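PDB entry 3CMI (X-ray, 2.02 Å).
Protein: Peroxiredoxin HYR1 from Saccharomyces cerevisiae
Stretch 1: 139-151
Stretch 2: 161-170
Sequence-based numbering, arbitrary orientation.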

# COMPACT_ATOMS: atom_id res chain seq x y z
N LEU A 139 -4.34 0.70 4.64
CA LEU A 139 -5.45 -0.14 4.25
C LEU A 139 -6.59 0.74 3.73
O LEU A 139 -6.99 1.70 4.39
CB LEU A 139 -5.90 -0.98 5.45
CG LEU A 139 -6.58 -2.34 5.29
CD1 LEU A 139 -5.90 -3.26 4.26
CD2 LEU A 139 -6.64 -3.02 6.65
N VAL A 140 -7.08 0.42 2.53
CA VAL A 140 -8.11 1.20 1.86
C VAL A 140 -9.44 0.45 1.71
O VAL A 140 -9.47 -0.74 1.37
CB VAL A 140 -7.61 1.72 0.48
CG1 VAL A 140 -8.68 2.54 -0.24
CG2 VAL A 140 -6.34 2.56 0.65
N ASP A 141 -10.52 1.18 1.98
CA ASP A 141 -11.94 0.78 1.83
C ASP A 141 -12.29 0.18 0.47
O ASP A 141 -11.57 0.36 -0.51
CB ASP A 141 -12.76 2.07 1.97
CG ASP A 141 -14.04 1.90 2.73
OD1 ASP A 141 -14.95 1.20 2.23
OD2 ASP A 141 -14.16 2.50 3.82
N LYS A 142 -13.43 -0.52 0.42
CA LYS A 142 -14.06 -0.91 -0.85
C LYS A 142 -14.69 0.30 -1.57
O LYS A 142 -14.97 0.24 -2.77
CB LYS A 142 -15.12 -1.99 -0.63
CG LYS A 142 -14.57 -3.39 -0.50
CD LYS A 142 -15.68 -4.43 -0.42
CE LYS A 142 -15.12 -5.84 -0.51
NZ LYS A 142 -14.55 -6.18 -1.85
N LYS A 143 -14.91 1.38 -0.82
CA LYS A 143 -15.45 2.62 -1.38
C LYS A 143 -14.32 3.63 -1.66
O LYS A 143 -14.57 4.72 -2.18
CB LYS A 143 -16.50 3.23 -0.44
CG LYS A 143 -17.77 2.40 -0.26
CD LYS A 143 -18.75 3.07 0.69
CE LYS A 143 -19.88 2.15 1.13
NZ LYS A 143 -20.88 1.89 0.05
N GLY A 144 -13.10 3.25 -1.32
CA GLY A 144 -11.91 4.05 -1.62
C GLY A 144 -11.42 4.94 -0.50
O GLY A 144 -10.54 5.77 -0.71
N LYS A 145 -12.00 4.78 0.69
CA LYS A 145 -11.64 5.58 1.85
C LYS A 145 -10.55 4.89 2.68
O LYS A 145 -10.66 3.71 3.01
CB LYS A 145 -12.88 5.85 2.72
CG LYS A 145 -13.95 6.68 2.02
CD LYS A 145 -15.16 6.91 2.91
CE LYS A 145 -16.30 7.58 2.15
NZ LYS A 145 -16.07 9.04 1.90
N VAL A 146 -9.50 5.64 3.00
CA VAL A 146 -8.40 5.10 3.79
C VAL A 146 -8.89 4.78 5.21
O VAL A 146 -9.39 5.65 5.92
CB VAL A 146 -7.18 6.05 3.82
CG1 VAL A 146 -6.00 5.38 4.51
CG2 VAL A 146 -6.79 6.49 2.40
N TYR A 147 -8.75 3.51 5.59
CA TYR A 147 -9.23 3.02 6.88
C TYR A 147 -8.22 3.27 8.00
O TYR A 147 -8.59 3.74 9.08
CB TYR A 147 -9.56 1.52 6.79
CG TYR A 147 -10.07 0.93 8.09
CD1 TYR A 147 -9.24 0.17 8.90
CD2 TYR A 147 -11.39 1.15 8.51
CE1 TYR A 147 -9.70 -0.37 10.10
CE2 TYR A 147 -11.86 0.61 9.71
CZ TYR A 147 -11.01 -0.15 10.50
OH TYR A 147 -11.46 -0.69 11.68
N GLU A 148 -6.95 2.94 7.73
CA GLU A 148 -5.90 3.06 8.74
C GLU A 148 -4.50 2.93 8.15
O GLU A 148 -4.29 2.27 7.12
CB GLU A 148 -6.10 2.02 9.86
CG GLU A 148 -5.23 2.21 11.11
CD GLU A 148 -5.33 3.61 11.71
OE1 GLU A 148 -6.09 3.76 12.68
OE2 GLU A 148 -4.66 4.54 11.21
N ARG A 149 -3.55 3.58 8.82
CA ARG A 149 -2.13 3.51 8.51
C ARG A 149 -1.42 2.70 9.61
O ARG A 149 -1.66 2.91 10.80
CB ARG A 149 -1.58 4.94 8.45
CG ARG A 149 -0.11 5.08 8.14
CD ARG A 149 0.26 6.56 8.26
NE ARG A 149 1.67 6.82 8.02
CZ ARG A 149 2.17 8.02 7.72
NH1 ARG A 149 1.36 9.07 7.61
NH2 ARG A 149 3.47 8.17 7.53
N TYR A 150 -0.56 1.78 9.19
CA TYR A 150 0.14 0.90 10.12
C TYR A 150 1.65 1.04 9.96
O TYR A 150 2.14 1.25 8.85
CB TYR A 150 -0.26 -0.56 9.89
CG TYR A 150 -1.75 -0.79 9.97
CD1 TYR A 150 -2.54 -0.72 8.82
CD2 TYR A 150 -2.36 -1.08 11.19
CE1 TYR A 150 -3.92 -0.93 8.90
CE2 TYR A 150 -3.73 -1.29 11.28
CZ TYR A 150 -4.50 -1.21 10.13
OH TYR A 150 -5.85 -1.42 10.20
N SER A 151 2.37 0.92 11.06
CA SER A 151 3.82 1.08 11.04
C SER A 151 4.53 -0.08 10.34
O SER A 151 3.94 -1.14 10.11
CB SER A 151 4.36 1.25 12.46
OG SER A 151 4.19 0.05 13.19
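Stretch 2 (161-170) ETIEELLKEV

Packing of residues 161-170, the end of a helix and the residues after it, on the hairpin 139-151 of peroxiredoxin HYR1. Stretch 1 runs as a strand through Leu139 and Val140, turns through Asp141-Lys145 and returns as the strand 146-150; the backbone bonds Leu139 N to Glu148 O (2.9 Å) and Tyr147 N to Leu139 O (2.8 Å) tie the two arms together. Stretch 2 is helical from Glu161 to Leu167, continuing a helix that begins earlier in the chain, with i to i+4 bonds such as Leu166 N to Thr162 O (3.2 Å); Lys168 and Glu169 follow in loop or turn conformation. The helix runs antiparallel to strand 146-150, with 171° between their N-to-C directions and a closest axial approach of 11.1 Å. Leu139 CA lies 8.0 Å from Ile163 CA, and Asp141 CA lies 6.6 Å from Leu166 CA. Together the two stretches bury 556 Å².

Leu166 covers the most surface. Its CA-to-CB bond points toward the hairpin, with chi1 m and chi2 t. Leu166 CD1 packs 3.8 Å from Leu139 CG, and Leu166 CD2 lies over one face of the Tyr147 ring, 3.8 Å from Tyr147 CD2 and 4.2 Å from the ring centroid, a CH-pi contact. One helical turn earlier, Thr162 offers its methyl to three side chains: Thr162 CG2 is 3.6 Å from Leu139 CD2, 3.4 Å from Tyr147 CE1 and 3.5 Å from Tyr150 OH. Leu139, whose CA-to-CB bond points toward the helix, also places CD1 3.8 Å from Ile163 CG1, which extends the apolar patch.

The CA-to-CB bond of Lys142, at the turn, points toward stretch 2, and its aliphatic chain passes the end of the helix. Lys142 CD sits 3.8 Å from Leu166 O and Lys142 CE 3.4 Å from Leu167 O, so the methylenes pass the carbonyls at the end of the helix; NZ is hydrogen-bonded elsewhere in the structure. Lys142 N also gives a weak hydrogen bond to Glu169 OE2 (3.4 Å, nearly straight at 169°).

Glu169, just beyond the helix, reaches back to the turn with chi1 m and chi2 t. Glu169 OE1 lies 2.5 Å from Asp141 OD1, a separation so short for two carboxylate oxygens that one acid group is probably protonated. The same Asp141 OD1 accepts a hydrogen bond from Lys143 N (3.1 Å), within the turn itself.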

# COMPACT_ATOMS: atom_id res chain seq x y z
N GLU A 161 -7.59 -9.92 10.21
CA GLU A 161 -8.92 -9.70 10.81
C GLU A 161 -9.57 -8.38 10.41
O GLU A 161 -10.77 -8.32 10.14
CB GLU A 161 -8.84 -9.81 12.34
CG GLU A 161 -8.67 -11.24 12.85
CD GLU A 161 -9.89 -12.10 12.59
OE1 GLU A 161 -9.73 -13.20 12.02
OE2 GLU A 161 -11.01 -11.68 12.94
N THR A 162 -8.77 -7.32 10.37
CA THR A 162 -9.22 -6.02 9.87
C THR A 162 -9.57 -6.10 8.37
O THR A 162 -10.57 -5.53 7.93
CB THR A 162 -8.14 -4.94 10.11
OG1 THR A 162 -7.85 -4.86 11.50
CG2 THR A 162 -8.60 -3.57 9.60
N ILE A 163 -8.74 -6.79 7.60
CA ILE A 163 -9.02 -7.01 6.17
C ILE A 163 -10.35 -7.74 6.00
O ILE A 163 -11.16 -7.38 5.14
CB ILE A 163 -7.86 -7.74 5.44
CG1 ILE A 163 -6.63 -6.81 5.35
CG2 ILE A 163 -8.25 -8.15 4.00
CD1 ILE A 163 -5.34 -7.51 4.95
N GLU A 164 -10.59 -8.75 6.84
CA GLU A 164 -11.82 -9.54 6.76
C GLU A 164 -13.08 -8.71 7.01
O GLU A 164 -14.07 -8.90 6.32
CB GLU A 164 -11.75 -10.78 7.67
CG GLU A 164 -10.86 -11.86 7.09
CD GLU A 164 -10.95 -13.21 7.78
OE1 GLU A 164 -11.97 -13.49 8.47
OE2 GLU A 164 -10.00 -14.00 7.63
N GLU A 165 -13.04 -7.79 7.98
CA GLU A 165 -14.21 -6.95 8.26
C GLU A 165 -14.49 -5.92 7.16
O GLU A 165 -15.64 -5.55 6.93
CB GLU A 165 -14.19 -6.33 9.67
CG GLU A 165 -13.09 -5.33 9.97
CD GLU A 165 -13.01 -4.96 11.47
OE1 GLU A 165 -14.02 -5.12 12.19
OE2 GLU A 165 -11.94 -4.50 11.92
N LEU A 166 -13.43 -5.47 6.48
CA LEU A 166 -13.58 -4.58 5.33
C LEU A 166 -14.11 -5.32 4.10
O LEU A 166 -14.85 -4.76 3.30
CB LEU A 166 -12.25 -3.90 4.98
CG LEU A 166 -11.63 -2.92 5.98
CD1 LEU A 166 -10.33 -2.38 5.40
CD2 LEU A 166 -12.57 -1.77 6.31
N LEU A 167 -13.73 -6.59 3.97
CA LEU A 167 -14.19 -7.40 2.84
C LEU A 167 -15.69 -7.67 2.93
O LEU A 167 -16.36 -7.83 1.90
CB LEU A 167 -13.40 -8.71 2.76
CG LEU A 167 -11.95 -8.68 2.26
CD1 LEU A 167 -11.24 -9.96 2.65
CD2 LEU A 167 -11.86 -8.47 0.75
N LYS A 168 -16.21 -7.71 4.16
CA LYS A 168 -17.62 -7.99 4.43
C LYS A 168 -18.53 -6.75 4.36
O LYS A 168 -19.74 -6.86 4.54
CB LYS A 168 -17.76 -8.68 5.79
CG LYS A 168 -17.09 -10.04 5.89
CD LYS A 168 -17.23 -10.64 7.29
CE LYS A 168 -16.28 -11.82 7.48
NZ LYS A 168 -16.52 -12.55 8.77
N GLU A 169 -17.94 -5.58 4.10
CA GLU A 169 -18.67 -4.30 4.00
C GLU A 169 -19.90 -4.34 3.11
O GLU A 169 -19.85 -4.84 1.99
CB GLU A 169 -17.77 -3.22 3.43
CG GLU A 169 -16.76 -2.60 4.36
CD GLU A 169 -15.93 -1.56 3.62
OE1 GLU A 169 -16.46 -0.46 3.37
OE2 GLU A 169 -14.76 -1.86 3.27
N VAL A 170 -21.01 -3.78 3.61
CA VAL A 170 -22.23 -3.59 2.82
C VAL A 170 -22.15 -2.31 1.99
O VAL A 170 -21.38 -1.40 2.28
CB VAL A 170 -23.51 -3.58 3.69
CG1 VAL A 170 -23.81 -4.98 4.24
CG2 VAL A 170 -23.42 -2.54 4.81